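Local coordinates for glycosyl hydrolase BlGH5_18 (PDB 7LQX), which probably hydrolyses glycosidic bonds in N-glycan breakdown, as a glycoside hydrolase of subfamily GH5_18 from a gut bifidobacterium, at residues 359-371 with 396-408. Sequence-based numbering, arbitrary orientation.
Sequences AAGGNDAAVVIEV and LHAEGARPTLVTS
V367 and L405 lie side by side on neighbouring parallel strands, 365-369 and 403-407, which helix 388-399 links into a classic beta-alpha-beta crossover, in a small three-stranded sheet apart from the eight-stranded parallel barrel sheet of this GH5 enzyme. As parallel pairing requires, the backbone of one strand bonds alternately to residues flanking its partner: T404 N gives to A365 O, V367 N to T404 O, V406 N to V367 O (3.0 Å) and I369 N to V406 O (2.8 Å). On the helix-facing side L405 CD2 fits between V367 CB and I369 CD1 (3.8 Å to the latter), while V367 CG2 reaches L396 CD1 at 3.7 Å; I389 of the same helix touches all three strand side chains. On the opposite face A366 CB touches V406 CG1, and the CG2 atoms of V368 and V406 meet.

Next to P403, R402 grips the loop at G361 and G362. Its chain bends at chi3 (59°), and NE meets G362 O at 3.0 Å in the guanidinium plane, nearly straight, whereas NH2 approaches G361 O from above the carbonyl plane and also serves Q302 O. With alanine in place of R402 the donors to G361 O, G362 O and Q302 O go, and the segment 361-362 is likely to lose its tie to the residues before strand 403-407. N363 answers in the reverse direction, ND2 donating to R402 O at 2.9 Å, its OD1 held by R262. Farther out, T404 OG1 is hydrogen-bonded to E259 OE1. At the far end S408 OG, swung between its backbone N and carbonyl carbon (chi1 45°), accepts V371 N at 3.2 Å.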
loop_
_atom_site.group_PDB
_atom_site.type_symbol
_atom_site.label_atom_id
_atom_site.label_comp_id
_atom_site.label_asym_id
_atom_site.label_seq_id
_atom_site.Cartn_x
_atom_site.Cartn_y
_atom_site.Cartn_z
ATOM N N ALA A 359 -44.078 6.284 1.760
ATOM C CA ALA A 359 -43.189 7.102 2.567
ATOM C C ALA A 359 -43.951 7.808 3.680
ATOM O O ALA A 359 -45.124 8.173 3.534
ATOM C CB ALA A 359 -42.506 8.153 1.694
ATOM N N ALA A 360 -43.256 8.029 4.790
ATOM C CA ALA A 360 -43.807 8.785 5.900
ATOM C C ALA A 360 -44.111 10.216 5.476
ATOM O O ALA A 360 -43.585 10.727 4.484
ATOM C CB ALA A 360 -42.803 8.819 7.053
ATOM N N GLY A 361 -44.961 10.866 6.259
ATOM C CA GLY A 361 -45.361 12.236 6.017
ATOM C C GLY A 361 -44.483 13.224 6.746
ATOM O O GLY A 361 -43.312 12.953 7.039
ATOM N N GLY A 362 -45.075 14.370 7.085
ATOM C CA GLY A 362 -44.337 15.511 7.579
ATOM C C GLY A 362 -43.938 15.411 9.036
ATOM O O GLY A 362 -44.174 14.417 9.721
ATOM N N ASN A 363 -43.315 16.489 9.510
ATOM C CA ASN A 363 -42.713 16.562 10.831
ATOM C C ASN A 363 -43.269 17.771 11.555
ATOM O O ASN A 363 -43.242 18.878 11.014
ATOM C CB ASN A 363 -41.207 16.749 10.692
ATOM C CG ASN A 363 -40.543 15.548 10.093
ATOM O OD1 ASN A 363 -40.400 15.433 8.874
ATOM N ND2 ASN A 363 -40.121 14.629 10.950
ATOM N N ASP A 364 -43.732 17.565 12.787
ATOM C CA ASP A 364 -44.438 18.615 13.503
ATOM C C ASP A 364 -43.511 19.614 14.177
ATOM O O ASP A 364 -43.901 20.774 14.366
ATOM C CB ASP A 364 -45.309 17.984 14.592
ATOM C CG ASP A 364 -46.401 17.107 14.030
ATOM O OD1 ASP A 364 -47.185 17.599 13.191
ATOM O OD2 ASP A 364 -46.477 15.925 14.431
ATOM N N ALA A 365 -42.323 19.182 14.582
ATOM C CA ALA A 365 -41.429 20.000 15.378
ATOM C C ALA A 365 -40.047 19.984 14.754
ATOM O O ALA A 365 -39.686 19.062 14.019
ATOM C CB ALA A 365 -41.334 19.476 16.816
ATOM N N ALA A 366 -39.267 21.016 15.056
ATOM C CA ALA A 366 -37.881 21.035 14.621
ATOM C C ALA A 366 -37.002 21.728 15.649
ATOM O O ALA A 366 -37.410 22.715 16.270
ATOM C CB ALA A 366 -37.701 21.716 13.258
ATOM N N VAL A 367 -35.800 21.182 15.826
ATOM C CA VAL A 367 -34.728 21.841 16.560
ATOM C C VAL A 367 -33.960 22.723 15.582
ATOM O O VAL A 367 -33.659 22.300 14.456
ATOM C CB VAL A 367 -33.806 20.815 17.236
ATOM C CG1 VAL A 367 -32.742 21.533 18.051
ATOM C CG2 VAL A 367 -34.608 19.863 18.131
ATOM N N VAL A 368 -33.664 23.949 16.011
ATOM C CA VAL A 368 -33.029 24.954 15.166
ATOM C C VAL A 368 -31.521 24.947 15.381
ATOM O O VAL A 368 -31.039 25.068 16.512
ATOM C CB VAL A 368 -33.611 26.350 15.461
ATOM C CG1 VAL A 368 -32.926 27.383 14.602
ATOM C CG2 VAL A 368 -35.111 26.367 15.230
ATOM N N ILE A 369 -30.782 24.864 14.280
ATOM C CA ILE A 369 -29.323 24.880 14.272
ATOM C C ILE A 369 -28.869 26.212 13.688
ATOM O O ILE A 369 -29.111 26.493 12.509
ATOM C CB ILE A 369 -28.772 23.718 13.430
ATOM C CG1 ILE A 369 -29.217 22.368 13.985
ATOM C CG2 ILE A 369 -27.256 23.764 13.372
ATOM C CD1 ILE A 369 -28.927 21.187 13.064
ATOM N N GLU A 370 -28.195 27.024 14.504
ATOM C CA GLU A 370 -27.627 28.275 14.018
ATOM C C GLU A 370 -26.494 27.983 13.044
ATOM O O GLU A 370 -25.608 27.170 13.330
ATOM C CB GLU A 370 -27.095 29.104 15.186
ATOM C CG GLU A 370 -28.175 29.729 16.042
ATOM C CD GLU A 370 -28.939 30.830 15.322
ATOM O OE1 GLU A 370 -28.341 31.539 14.481
ATOM O OE2 GLU A 370 -30.145 30.989 15.596
ATOM N N VAL A 371 -26.510 28.665 11.902
ATOM C CA VAL A 371 -25.548 28.403 10.841
ATOM C C VAL A 371 -24.730 29.651 10.531
ATOM O O VAL A 371 -25.145 30.785 10.796
ATOM C CB VAL A 371 -26.208 27.835 9.568
ATOM C CG1 VAL A 371 -26.760 26.448 9.837
ATOM C CG2 VAL A 371 -27.307 28.750 9.054
ATOM N N LEU A 396 -37.518 15.256 21.905
ATOM C CA LEU A 396 -38.705 15.405 21.075
ATOM C C LEU A 396 -39.080 14.092 20.399
ATOM O O LEU A 396 -40.269 13.772 20.272
ATOM C CB LEU A 396 -38.467 16.501 20.040
ATOM C CG LEU A 396 -38.499 17.916 20.616
ATOM C CD1 LEU A 396 -37.878 18.891 19.618
ATOM C CD2 LEU A 396 -39.917 18.336 20.980
ATOM N N HIS A 397 -38.084 13.323 19.960
ATOM C CA HIS A 397 -38.338 12.000 19.397
ATOM C C HIS A 397 -39.037 11.099 20.408
ATOM O O HIS A 397 -40.058 10.476 20.095
ATOM C CB HIS A 397 -37.002 11.402 18.940
ATOM C CG HIS A 397 -37.054 9.940 18.635
ATOM N ND1 HIS A 397 -37.698 9.433 17.527
ATOM C CD2 HIS A 397 -36.521 8.876 19.279
ATOM C CE1 HIS A 397 -37.575 8.117 17.515
ATOM N NE2 HIS A 397 -36.866 7.754 18.567
ATOM N N ALA A 398 -38.500 11.020 21.630
ATOM C CA ALA A 398 -39.097 10.170 22.656
ATOM C C ALA A 398 -40.524 10.594 22.972
ATOM O O ALA A 398 -41.363 9.748 23.314
ATOM C CB ALA A 398 -38.240 10.201 23.927
ATOM N N GLU A 399 -40.815 11.890 22.875
ATOM C CA GLU A 399 -42.147 12.403 23.166
ATOM C C GLU A 399 -43.141 12.140 22.048
ATOM O O GLU A 399 -44.345 12.323 22.260
ATOM C CB GLU A 399 -42.065 13.907 23.425
ATOM C CG GLU A 399 -41.291 14.243 24.682
ATOM C CD GLU A 399 -41.038 15.723 24.858
ATOM O OE1 GLU A 399 -41.454 16.531 23.993
ATOM O OE2 GLU A 399 -40.413 16.079 25.882
ATOM N N GLY A 400 -42.677 11.708 20.881
ATOM C CA GLY A 400 -43.553 11.488 19.751
ATOM C C GLY A 400 -43.799 12.699 18.882
ATOM O O GLY A 400 -44.763 12.698 18.107
ATOM N N ALA A 401 -42.964 13.735 18.973
ATOM C CA ALA A 401 -43.195 14.963 18.221
ATOM C C ALA A 401 -42.726 14.874 16.777
ATOM O O ALA A 401 -42.864 15.855 16.039
ATOM C CB ALA A 401 -42.500 16.143 18.901
ATOM N N ARG A 402 -42.172 13.737 16.367
ATOM C CA ARG A 402 -41.662 13.540 15.015
ATOM C C ARG A 402 -40.744 14.691 14.606
ATOM O O ARG A 402 -40.966 15.342 13.587
ATOM C CB ARG A 402 -42.794 13.395 14.006
ATOM C CG ARG A 402 -43.548 12.088 14.053
ATOM C CD ARG A 402 -44.565 12.024 12.904
ATOM N NE ARG A 402 -43.946 12.133 11.579
ATOM C CZ ARG A 402 -43.268 11.146 10.996
ATOM N NH1 ARG A 402 -43.121 9.988 11.621
ATOM N NH2 ARG A 402 -42.737 11.312 9.793
ATOM N N PRO A 403 -39.709 14.977 15.391
ATOM C CA PRO A 403 -38.887 16.146 15.085
ATOM C C PRO A 403 -38.028 15.956 13.849
ATOM O O PRO A 403 -37.546 14.860 13.540
ATOM C CB PRO A 403 -37.995 16.287 16.325
ATOM C CG PRO A 403 -37.841 14.858 16.819
ATOM C CD PRO A 403 -39.219 14.252 16.585
ATOM N N THR A 404 -37.802 17.068 13.170
ATOM C CA THR A 404 -36.701 17.191 12.229
ATOM C C THR A 404 -35.734 18.242 12.772
ATOM O O THR A 404 -35.842 18.685 13.915
ATOM C CB THR A 404 -37.226 17.469 10.821
ATOM O OG1 THR A 404 -36.146 17.393 9.882
ATOM C CG2 THR A 404 -37.898 18.841 10.715
ATOM N N LEU A 405 -34.766 18.612 11.948
ATOM C CA LEU A 405 -33.831 19.683 12.258
ATOM C C LEU A 405 -33.889 20.699 11.134
ATOM O O LEU A 405 -33.987 20.326 9.966
ATOM C CB LEU A 405 -32.406 19.158 12.423
ATOM C CG LEU A 405 -32.366 18.272 13.681
ATOM C CD1 LEU A 405 -32.128 16.809 13.332
ATOM C CD2 LEU A 405 -31.397 18.775 14.742
ATOM N N VAL A 406 -33.817 21.976 11.492
ATOM C CA VAL A 406 -33.785 23.041 10.501
ATOM C C VAL A 406 -32.676 24.014 10.872
ATOM O O VAL A 406 -32.265 24.115 12.030
ATOM C CB VAL A 406 -35.129 23.789 10.374
ATOM C CG1 VAL A 406 -36.241 22.838 9.974
ATOM C CG2 VAL A 406 -35.467 24.516 11.663
ATOM N N THR A 407 -32.181 24.731 9.867
ATOM C CA THR A 407 -31.238 25.793 10.156
ATOM C C THR A 407 -31.975 27.052 10.611
ATOM O O THR A 407 -33.189 27.211 10.430
ATOM C CB THR A 407 -30.409 26.153 8.925
ATOM O OG1 THR A 407 -31.257 26.797 7.969
ATOM C CG2 THR A 407 -29.754 24.916 8.324
ATOM N N SER A 408 -31.193 27.977 11.173
ATOM C CA SER A 408 -31.729 29.278 11.566
ATOM C C SER A 408 -32.346 30.031 10.390
ATOM O O SER A 408 -33.316 30.766 10.579
ATOM C CB SER A 408 -30.629 30.093 12.251
ATOM O OG SER A 408 -29.405 30.018 11.538
HETATM O O HOH W 1 -45.997 13.994 15.840
#